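Beta-galactosidase (Marinomonas sp. ef1, PDB 6Y2K) hydrolyses terminal beta-galactosides as a cold-active GH42 glycosidase, working as a hexamer of identical subunits, each with a TIM barrel and a trimerisation domain. Local coordinates at residues 10-15 with 353-358; 140-145 with 242-247; 413-418 with 454-459. All blocks are in the same frame, centred on the assembly; numbering follows the deposited sequence.

Interaction 1 joins two loops, and interaction 2 a loop and a strand end, at the C-terminal side of the closed TIM barrel, and along the chain 140-145 with 242-247 is nested inside the span closed by 10-15 with 353-358. Interaction 1 is partly buried, touches a second subunit and relies on two arginines, one stacked and one hydrogen-bonded. Interaction 2 is buried nearer the chain centre and combines an amide bridge with sulfur and aromatic packing. Interaction 3, also buried, belongs to the trimerisation domain; there backbone hydrogen bonds between parallel strands dominate. Interactions 2 and 3 meet where Phe-247 O packs on Tyr-418 CE1, whereas interactions 1 and 3 have centres about 40 Å apart.

Interaction 1 of 3, residues 10-15 with 353-358; sequences EHWPKS and RWRQAP
His-11 and Ala-357 mark the nearest approach of the two backbones, yet their CA atoms stay 7.7 Å apart, leaving side chains to bridge the loops. Trp-12 carries most of the contact. The extended chain of Arg-355 runs over one face of its indole: Arg-355 CD lies 3.5 Å from the centroid of the six-membered ring of Trp-12, a CH-pi contact, and beyond it the guanidinium lies flat on the ring, planes 5° apart, in an off-centre cation-pi stack. Arg-355 NH2 also bonds Pro-371 O, a bond that probably helps fix the rotation of the group. Gln-356 O meets the indole edge 3.5 Å from Trp-12 CH2; Pro-358 CD packs 3.8 Å from the same Trp-12 CH2. Arg-353, bent at chi3 (-65°), donates from NH2 to His-11 ND1 at 2.8 Å; its NE makes a weak bond to Arg-355 O. An alanine in place of Trp-12 would probably leave the Arg-355 guanidinium without its stacking surface and open a gap beside Pro-358. The two loops follow strands 2-6 and 348-352, first and last of the barrel and neighbours in it; helix 17-27 packs on Trp-354, and Val-181 and Phe-182 of a second subunit cover His-11 and Arg-353.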
loop_
_atom_site.group_PDB
_atom_site.type_symbol
_atom_site.label_atom_id
_atom_site.label_comp_id
_atom_site.label_asym_id
_atom_site.label_seq_id
_atom_site.Cartn_x
_atom_site.Cartn_y
_atom_site.Cartn_z
ATOM N N GLU A 10 -50.563 23.443 -9.267
ATOM C CA GLU A 10 -50.174 24.839 -9.487
ATOM C C GLU A 10 -48.901 25.051 -10.340
ATOM O O GLU A 10 -48.632 26.183 -10.775
ATOM C CB GLU A 10 -50.082 25.604 -8.143
ATOM C CG GLU A 10 -48.823 25.379 -7.303
ATOM C CD GLU A 10 -48.876 24.194 -6.353
ATOM O OE1 GLU A 10 -49.639 23.211 -6.581
ATOM O OE2 GLU A 10 -48.111 24.250 -5.362
ATOM N N HIS A 11 -48.113 23.998 -10.568
ATOM C CA HIS A 11 -46.958 24.079 -11.475
ATOM C C HIS A 11 -47.264 23.772 -12.939
ATOM O O HIS A 11 -46.381 23.945 -13.788
ATOM C CB HIS A 11 -45.844 23.149 -10.998
ATOM C CG HIS A 11 -45.294 23.508 -9.654
ATOM N ND1 HIS A 11 -44.350 22.742 -9.012
ATOM C CD2 HIS A 11 -45.564 24.544 -8.826
ATOM C CE1 HIS A 11 -44.071 23.282 -7.839
ATOM N NE2 HIS A 11 -44.789 24.382 -7.705
ATOM N N TRP A 12 -48.481 23.306 -13.234
ATOM C CA TRP A 12 -48.831 22.793 -14.572
ATOM C C TRP A 12 -50.103 23.468 -15.099
ATOM O O TRP A 12 -50.986 23.803 -14.314
ATOM C CB TRP A 12 -49.025 21.259 -14.553
ATOM C CG TRP A 12 -47.888 20.536 -13.869
ATOM C CD1 TRP A 12 -47.940 19.889 -12.672
ATOM C CD2 TRP A 12 -46.533 20.448 -14.317
ATOM N NE1 TRP A 12 -46.700 19.390 -12.346
ATOM C CE2 TRP A 12 -45.814 19.730 -13.333
ATOM C CE3 TRP A 12 -45.852 20.904 -15.454
ATOM C CZ2 TRP A 12 -44.447 19.447 -13.457
ATOM C CZ3 TRP A 12 -44.479 20.626 -15.575
ATOM C CH2 TRP A 12 -43.800 19.892 -14.584
ATOM N N PRO A 13 -50.206 23.651 -16.428
ATOM C CA PRO A 13 -51.465 24.204 -16.946
ATOM C C PRO A 13 -52.665 23.302 -16.628
ATOM O O PRO A 13 -52.521 22.084 -16.556
ATOM C CB PRO A 13 -51.234 24.319 -18.461
ATOM C CG PRO A 13 -49.998 23.540 -18.762
ATOM C CD PRO A 13 -49.221 23.369 -17.486
ATOM N N LYS A 14 -53.830 23.921 -16.423
ATOM C CA LYS A 14 -55.071 23.199 -16.093
ATOM C C LYS A 14 -55.449 22.147 -17.134
ATOM O O LYS A 14 -56.102 21.162 -16.798
ATOM C CB LYS A 14 -56.240 24.175 -15.922
ATOM C CG LYS A 14 -56.116 25.068 -14.702
ATOM C CD LYS A 14 -57.407 25.826 -14.420
ATOM C CE LYS A 14 -57.245 26.767 -13.231
ATOM N NZ LYS A 14 -58.531 27.427 -12.870
ATOM N N SER A 15 -55.041 22.362 -18.385
ATOM C CA SER A 15 -55.210 21.375 -19.458
ATOM C C SER A 15 -54.529 20.007 -19.207
ATOM O O SER A 15 -54.888 19.020 -19.850
ATOM C CB SER A 15 -54.723 21.964 -20.787
ATOM O OG SER A 15 -53.349 22.320 -20.724
ATOM N N ARG A 353 -41.411 13.712 -7.035
ATOM C CA ARG A 353 -42.786 14.145 -7.255
ATOM C C ARG A 353 -43.417 13.404 -8.430
ATOM O O ARG A 353 -42.815 12.492 -8.997
ATOM C CB ARG A 353 -42.840 15.655 -7.497
ATOM C CG ARG A 353 -41.565 16.236 -8.085
ATOM C CD ARG A 353 -41.563 17.754 -8.012
ATOM N NE ARG A 353 -42.604 18.343 -8.849
ATOM C CZ ARG A 353 -42.855 19.646 -8.923
ATOM N NH1 ARG A 353 -42.139 20.503 -8.209
ATOM N NH2 ARG A 353 -43.822 20.093 -9.712
ATOM N N TRP A 354 -44.633 13.801 -8.790
ATOM C CA TRP A 354 -45.347 13.177 -9.897
ATOM C C TRP A 354 -44.663 13.468 -11.228
ATOM O O TRP A 354 -44.481 12.573 -12.053
ATOM C CB TRP A 354 -46.800 13.656 -9.935
ATOM C CG TRP A 354 -47.477 13.409 -11.248
ATOM C CD1 TRP A 354 -47.833 14.345 -12.176
ATOM C CD2 TRP A 354 -47.883 12.143 -11.781
ATOM N NE1 TRP A 354 -48.434 13.739 -13.252
ATOM C CE2 TRP A 354 -48.477 12.388 -13.036
ATOM C CE3 TRP A 354 -47.801 10.825 -11.320
ATOM C CZ2 TRP A 354 -48.986 11.365 -13.833
ATOM C CZ3 TRP A 354 -48.306 9.811 -12.114
ATOM C CH2 TRP A 354 -48.892 10.087 -13.356
ATOM N N ARG A 355 -44.287 14.726 -11.431
ATOM C CA ARG A 355 -43.621 15.140 -12.666
ATOM C C ARG A 355 -42.480 16.092 -12.329
ATOM O O ARG A 355 -42.683 17.077 -11.623
ATOM C CB ARG A 355 -44.641 15.823 -13.574
ATOM C CG ARG A 355 -44.127 16.259 -14.937
ATOM C CD ARG A 355 -45.260 16.866 -15.747
ATOM N NE ARG A 355 -44.770 17.509 -16.959
ATOM C CZ ARG A 355 -45.524 18.192 -17.819
ATOM N NH1 ARG A 355 -46.834 18.327 -17.633
ATOM N NH2 ARG A 355 -44.951 18.748 -18.883
ATOM N N GLN A 356 -41.281 15.783 -12.832
ATOM C CA GLN A 356 -40.079 16.593 -12.599
ATOM C C GLN A 356 -40.308 18.021 -13.094
ATOM O O GLN A 356 -40.713 18.213 -14.239
ATOM C CB GLN A 356 -38.888 15.958 -13.322
ATOM C CG GLN A 356 -37.568 16.714 -13.221
ATOM C CD GLN A 356 -36.430 16.020 -13.951
ATOM O OE1 GLN A 356 -36.507 14.827 -14.292
ATOM N NE2 GLN A 356 -35.355 16.764 -14.184
ATOM N N ALA A 357 -40.062 19.014 -12.238
ATOM C CA ALA A 357 -40.325 20.414 -12.602
ATOM C C ALA A 357 -39.183 20.958 -13.459
ATOM O O ALA A 357 -38.032 20.635 -13.200
ATOM C CB ALA A 357 -40.499 21.257 -11.351
ATOM N N PRO A 358 -39.489 21.784 -14.482
ATOM C CA PRO A 358 -38.415 22.335 -15.315
ATOM C C PRO A 358 -37.788 23.630 -14.767
ATOM O O PRO A 358 -36.843 24.147 -15.377
ATOM C CB PRO A 358 -39.127 22.603 -16.641
ATOM C CG PRO A 358 -40.488 23.012 -16.222
ATOM C CD PRO A 358 -40.815 22.163 -15.008
#

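Interaction 2 of 3, residues 140-145 with 242-247; sequences DNEYGC and NYMGFF
Asn-141 and Glu-142 form the Asn-Glu pair that follows the fourth strand of the TIM barrel, the place where clan GH-A glycosidases carry their acid/base, and they meet Asn-242 near the end of the fifth strand. Asn-242 CG sits between the backbone N and the carbonyl carbon (chi1 59°), which turns the amide to face both residues. Its ND2 donates to Asn-141 OD1 at 2.9 Å, approaching from above that carbonyl plane, 62° out of it. Its OD1 accepts from Glu-142 N at 3.0 Å. The amide thus ties the Asn-141 side chain and the Glu-142 backbone to one strand. Glu-142 OE1 bonds a glycerol, consistent with a substrate pocket here, while Met-244 CG lies 3.5 Å from Glu-142 OE2.

The Met-244 chain bends at chi3 (-73°), bringing SD to 3.6 Å from Cys-145 CB and CE to 3.3 Å from Tyr-143 O. Glu-142 to Cys-145 is a type II turn, in which Gly-144 takes backbone angles that suit glycine. A CB at this position would probably also clash with Phe-247 CE2; Phe-247 CZ already lies 3.0 Å from Gly-144 O. One water donates to Tyr-143 O at 2.8 Å and, weakly, to Asn-242 O.

Around the contact, Glu-314 of strand 310-315 touches both Asn-141 and Glu-142, helix 205-233 packs on Asp-140 and Tyr-143, and strand 261-266 flanks Asn-242 and Tyr-243.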
loop_
_atom_site.group_PDB
_atom_site.type_symbol
_atom_site.label_atom_id
_atom_site.label_comp_id
_atom_site.label_asym_id
_atom_site.label_seq_id
_atom_site.Cartn_x
_atom_site.Cartn_y
_atom_site.Cartn_z
ATOM N N ASP A 140 -47.717 21.873 7.650
ATOM C CA ASP A 140 -46.442 22.490 7.272
ATOM C C ASP A 140 -45.698 21.533 6.287
ATOM O O ASP A 140 -46.344 20.899 5.425
ATOM C CB ASP A 140 -45.668 22.828 8.568
ATOM C CG ASP A 140 -44.574 23.889 8.389
ATOM O OD1 ASP A 140 -43.421 23.488 8.065
ATOM O OD2 ASP A 140 -44.835 25.089 8.654
ATOM N N ASN A 141 -44.371 21.449 6.380
ATOM C CA ASN A 141 -43.568 20.564 5.536
ATOM C C ASN A 141 -42.156 20.455 6.116
ATOM O O ASN A 141 -41.404 21.426 6.090
ATOM C CB ASN A 141 -43.480 21.080 4.094
ATOM C CG ASN A 141 -42.825 20.070 3.165
ATOM O OD1 ASN A 141 -43.457 19.075 2.756
ATOM N ND2 ASN A 141 -41.551 20.301 2.840
ATOM N N GLU A 142 -41.823 19.281 6.646
ATOM C CA GLU A 142 -40.475 18.965 7.124
ATOM C C GLU A 142 -39.967 19.986 8.136
ATOM O O GLU A 142 -38.991 20.702 7.896
ATOM C CB GLU A 142 -39.485 18.813 5.949
ATOM C CG GLU A 142 -39.731 17.603 5.047
ATOM C CD GLU A 142 -38.582 17.348 4.074
ATOM O OE1 GLU A 142 -37.962 18.329 3.614
ATOM O OE2 GLU A 142 -38.285 16.165 3.766
ATOM N N TYR A 143 -40.652 20.042 9.275
ATOM C CA TYR A 143 -40.218 20.831 10.416
ATOM C C TYR A 143 -38.747 20.554 10.644
ATOM O O TYR A 143 -38.342 19.390 10.678
ATOM C CB TYR A 143 -40.953 20.425 11.707
ATOM C CG TYR A 143 -42.431 20.752 11.805
ATOM C CD1 TYR A 143 -42.940 21.971 11.369
ATOM C CD2 TYR A 143 -43.313 19.854 12.399
ATOM C CE1 TYR A 143 -44.296 22.273 11.492
ATOM C CE2 TYR A 143 -44.667 20.145 12.523
ATOM C CZ TYR A 143 -45.154 21.353 12.074
ATOM O OH TYR A 143 -46.502 21.639 12.201
ATOM N N GLY A 144 -37.958 21.617 10.792
ATOM C CA GLY A 144 -36.546 21.488 11.139
ATOM C C GLY A 144 -35.596 21.381 9.955
ATOM O O GLY A 144 -34.393 21.589 10.140
ATOM N N CYS A 145 -36.101 21.106 8.743
ATOM C CA CYS A 145 -35.212 20.923 7.583
ATOM C C CYS A 145 -34.311 22.145 7.433
ATOM O O CYS A 145 -34.727 23.277 7.712
ATOM C CB CYS A 145 -35.982 20.683 6.278
ATOM S SG CYS A 145 -34.956 19.967 4.959
ATOM N N ASN A 242 -44.591 15.154 7.951
ATOM C CA ASN A 242 -43.547 14.457 7.192
ATOM C C ASN A 242 -42.153 14.709 7.797
ATOM O O ASN A 242 -41.578 15.781 7.644
ATOM C CB ASN A 242 -43.623 14.767 5.679
ATOM C CG ASN A 242 -43.493 16.249 5.344
ATOM O OD1 ASN A 242 -43.875 17.126 6.124
ATOM N ND2 ASN A 242 -42.954 16.532 4.161
ATOM N N TYR A 243 -41.650 13.693 8.500
ATOM C CA TYR A 243 -40.343 13.716 9.157
ATOM C C TYR A 243 -39.244 13.287 8.185
ATOM O O TYR A 243 -39.523 12.888 7.048
ATOM C CB TYR A 243 -40.351 12.796 10.381
ATOM C CG TYR A 243 -41.495 13.053 11.335
ATOM C CD1 TYR A 243 -41.678 14.309 11.905
ATOM C CD2 TYR A 243 -42.385 12.034 11.688
ATOM C CE1 TYR A 243 -42.724 14.554 12.792
ATOM C CE2 TYR A 243 -43.432 12.267 12.579
ATOM C CZ TYR A 243 -43.601 13.530 13.129
ATOM O OH TYR A 243 -44.643 13.770 14.018
ATOM N N MET A 244 -37.994 13.371 8.634
ATOM C CA MET A 244 -36.842 13.186 7.751
ATOM C C MET A 244 -35.892 12.109 8.244
ATOM O O MET A 244 -35.926 11.717 9.411
ATOM C CB MET A 244 -36.086 14.502 7.609
ATOM C CG MET A 244 -36.906 15.610 6.966
ATOM S SD MET A 244 -36.099 17.214 7.040
ATOM C CE MET A 244 -36.294 17.630 8.771
ATOM N N GLY A 245 -35.051 11.631 7.330
ATOM C CA GLY A 245 -33.939 10.759 7.682
ATOM C C GLY A 245 -32.833 11.569 8.342
ATOM O O GLY A 245 -32.544 12.683 7.916
ATOM N N PHE A 246 -32.234 11.030 9.396
ATOM C CA PHE A 246 -30.953 11.529 9.926
ATOM C C PHE A 246 -31.128 12.944 10.459
ATOM O O PHE A 246 -30.361 13.852 10.130
ATOM C CB PHE A 246 -29.846 11.419 8.850
ATOM C CG PHE A 246 -29.780 10.057 8.229
ATOM C CD1 PHE A 246 -29.079 9.032 8.857
ATOM C CD2 PHE A 246 -30.485 9.770 7.064
ATOM C CE1 PHE A 246 -29.045 7.759 8.313
ATOM C CE2 PHE A 246 -30.472 8.495 6.529
ATOM C CZ PHE A 246 -29.741 7.489 7.149
ATOM N N PHE A 247 -32.173 13.113 11.271
ATOM C CA PHE A 247 -32.561 14.424 11.795
ATOM C C PHE A 247 -33.121 14.295 13.207
ATOM O O PHE A 247 -34.133 13.626 13.427
ATOM C CB PHE A 247 -33.577 15.131 10.886
ATOM C CG PHE A 247 -33.741 16.573 11.229
ATOM C CD1 PHE A 247 -32.843 17.516 10.746
ATOM C CD2 PHE A 247 -34.724 16.977 12.128
ATOM C CE1 PHE A 247 -32.956 18.847 11.112
ATOM C CE2 PHE A 247 -34.847 18.303 12.495
ATOM C CZ PHE A 247 -33.956 19.240 11.994
HETATM O O HOH W 1 -39.754 17.013 10.296
#

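Interaction 3 of 3, residues 413-418 with 454-459; sequences ALMFDY and DIVPSN
Leu-414 and Ile-455 lie at the centre of a parallel pairing whose strand axes approach to 4.6 Å. Backbone hydrogen bonds come first. Leu-414 straddles Ile-455, giving its N to Asp-454 O at 2.9 Å and receiving Val-456 N at its O at 3.0 Å; Phe-416 N then continues the ladder to Val-456 O. CA-H...O contacts from Ala-413, Met-415 and Ile-455 supplement these bonds.

Apolar contacts occupy both faces of the sheet. On one, Ala-413 CB lies 4.2 Å from Val-456 CG1, and Met-415, bent at chi3 (-75°), lays SD 3.7 Å from Ser-458 CA, so the thioether runs alongside the turn after the strand. On the other, Leu-414 CB packs by Ile-455 CG1, and Ile-455 CG2 presses on Phe-416 CB at 3.6 Å.

Polar side chains close the C-terminal end. Ser-458 OG donates to Asp-417 OD1 at 2.7 Å, nearly along its C-O axis, although Asp-417 has two conformers and this bond describes one. In that conformer a water links OD1 to Ser-458 N, and OD2 caps Ala-420 N at the start of helix 418-426.

Strand 453-456 is outermost in its sheet within this chain, joined to 412-415 by a beta-alpha-beta crossover; helix 435-448 covers Leu-414, Ile-455 and Phe-416, helix 294-305 also reaches Ile-455 and Phe-416, and strand 467-470 flanks 412-415.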
loop_
_atom_site.group_PDB
_atom_site.type_symbol
_atom_site.label_atom_id
_atom_site.label_comp_id
_atom_site.label_asym_id
_atom_site.label_seq_id
_atom_site.Cartn_x
_atom_site.Cartn_y
_atom_site.Cartn_z
ATOM N N ALA A 413 -36.896 -4.678 21.020
ATOM C CA ALA A 413 -37.037 -3.226 21.081
ATOM C C ALA A 413 -35.681 -2.550 21.293
ATOM O O ALA A 413 -34.868 -3.001 22.113
ATOM C CB ALA A 413 -38.000 -2.829 22.189
ATOM N N LEU A 414 -35.455 -1.478 20.538
ATOM C CA LEU A 414 -34.320 -0.578 20.722
ATOM C C LEU A 414 -34.892 0.762 21.187
ATOM O O LEU A 414 -35.698 1.358 20.484
ATOM C CB LEU A 414 -33.574 -0.422 19.397
ATOM C CG LEU A 414 -32.305 0.444 19.378
ATOM C CD1 LEU A 414 -31.420 0.041 18.210
ATOM C CD2 LEU A 414 -32.602 1.942 19.314
ATOM N N MET A 415 -34.499 1.223 22.369
ATOM C CA MET A 415 -35.025 2.477 22.926
ATOM C C MET A 415 -34.230 3.687 22.432
ATOM O O MET A 415 -33.037 3.820 22.752
ATOM C CB MET A 415 -34.998 2.435 24.458
ATOM C CG MET A 415 -35.591 3.660 25.151
ATOM S SD MET A 415 -35.740 3.435 26.935
ATOM C CE MET A 415 -37.148 2.328 26.979
ATOM N N PHE A 416 -34.902 4.560 21.674
ATOM C CA PHE A 416 -34.329 5.802 21.165
ATOM C C PHE A 416 -34.966 6.993 21.885
ATOM O O PHE A 416 -36.191 7.119 21.908
ATOM C CB PHE A 416 -34.581 5.921 19.661
ATOM C CG PHE A 416 -33.856 7.067 19.015
ATOM C CD1 PHE A 416 -34.430 8.335 18.970
ATOM C CD2 PHE A 416 -32.585 6.892 18.480
ATOM C CE1 PHE A 416 -33.763 9.398 18.386
ATOM C CE2 PHE A 416 -31.907 7.958 17.902
ATOM C CZ PHE A 416 -32.498 9.211 17.853
ATOM N N ASP A 417 -34.125 7.859 22.447
ATOM C CA ASP A 417 -34.561 8.997 23.249
ATOM C C ASP A 417 -33.933 10.277 22.681
ATOM O O ASP A 417 -32.717 10.441 22.736
ATOM C CB ASP A 417 -34.130 8.770 24.705
ATOM C CG ASP A 417 -34.814 9.709 25.678
ATOM O OD1 ASP A 417 -35.912 9.371 26.173
ATOM O OD2 ASP A 417 -34.239 10.776 25.965
ATOM N N TYR A 418 -34.761 11.176 22.135
ATOM C CA TYR A 418 -34.257 12.455 21.610
ATOM C C TYR A 418 -33.516 13.281 22.674
ATOM O O TYR A 418 -32.499 13.910 22.380
ATOM C CB TYR A 418 -35.376 13.270 20.950
ATOM C CG TYR A 418 -35.819 12.670 19.639
ATOM C CD1 TYR A 418 -35.156 12.975 18.449
ATOM C CD2 TYR A 418 -36.887 11.776 19.586
ATOM C CE1 TYR A 418 -35.551 12.410 17.243
ATOM C CE2 TYR A 418 -37.289 11.207 18.384
ATOM C CZ TYR A 418 -36.615 11.528 17.216
ATOM O OH TYR A 418 -37.007 10.958 16.027
ATOM N N ASP A 454 -38.680 -3.212 16.808
ATOM C CA ASP A 454 -39.361 -1.951 17.126
ATOM C C ASP A 454 -38.336 -1.001 17.706
ATOM O O ASP A 454 -37.461 -1.411 18.472
ATOM C CB ASP A 454 -40.454 -2.136 18.190
ATOM C CG ASP A 454 -41.767 -2.624 17.621
ATOM O OD1 ASP A 454 -41.805 -3.095 16.469
ATOM O OD2 ASP A 454 -42.774 -2.511 18.342
ATOM N N ILE A 455 -38.447 0.269 17.339
ATOM C CA ILE A 455 -37.714 1.337 18.010
ATOM C C ILE A 455 -38.749 2.111 18.814
ATOM O O ILE A 455 -39.778 2.518 18.273
ATOM C CB ILE A 455 -36.950 2.232 17.015
ATOM C CG1 ILE A 455 -35.860 1.396 16.323
ATOM C CG2 ILE A 455 -36.359 3.446 17.728
ATOM C CD1 ILE A 455 -35.035 2.145 15.283
ATOM N N VAL A 456 -38.468 2.301 20.098
ATOM C CA VAL A 456 -39.458 2.802 21.045
ATOM C C VAL A 456 -38.951 4.003 21.846
ATOM O O VAL A 456 -37.743 4.132 22.083
ATOM C CB VAL A 456 -39.920 1.688 22.023
ATOM C CG1 VAL A 456 -40.450 0.495 21.248
ATOM C CG2 VAL A 456 -38.807 1.257 22.968
ATOM N N PRO A 457 -39.877 4.880 22.282
ATOM C CA PRO A 457 -39.494 5.966 23.177
ATOM C C PRO A 457 -39.297 5.453 24.589
ATOM O O PRO A 457 -39.682 4.317 24.896
ATOM C CB PRO A 457 -40.703 6.895 23.121
ATOM C CG PRO A 457 -41.856 5.988 22.869
ATOM C CD PRO A 457 -41.316 4.935 21.944
ATOM N N SER A 458 -38.730 6.293 25.448
ATOM C CA SER A 458 -38.441 5.890 26.822
ATOM C C SER A 458 -39.683 5.706 27.700
ATOM O O SER A 458 -39.619 4.993 28.704
ATOM C CB SER A 458 -37.440 6.839 27.477
ATOM O OG SER A 458 -37.914 8.162 27.465
ATOM N N ASN A 459 -40.810 6.304 27.311
ATOM C CA ASN A 459 -42.083 6.084 28.019
ATOM C C ASN A 459 -42.940 4.930 27.467
ATOM O O ASN A 459 -44.089 4.766 27.878
ATOM C CB ASN A 459 -42.894 7.382 28.060
ATOM C CG ASN A 459 -43.368 7.838 26.687
ATOM O OD1 ASN A 459 -43.037 7.247 25.652
ATOM N ND2 ASN A 459 -44.150 8.908 26.675
HETATM O O HOH W 2 -38.034 9.062 24.570
#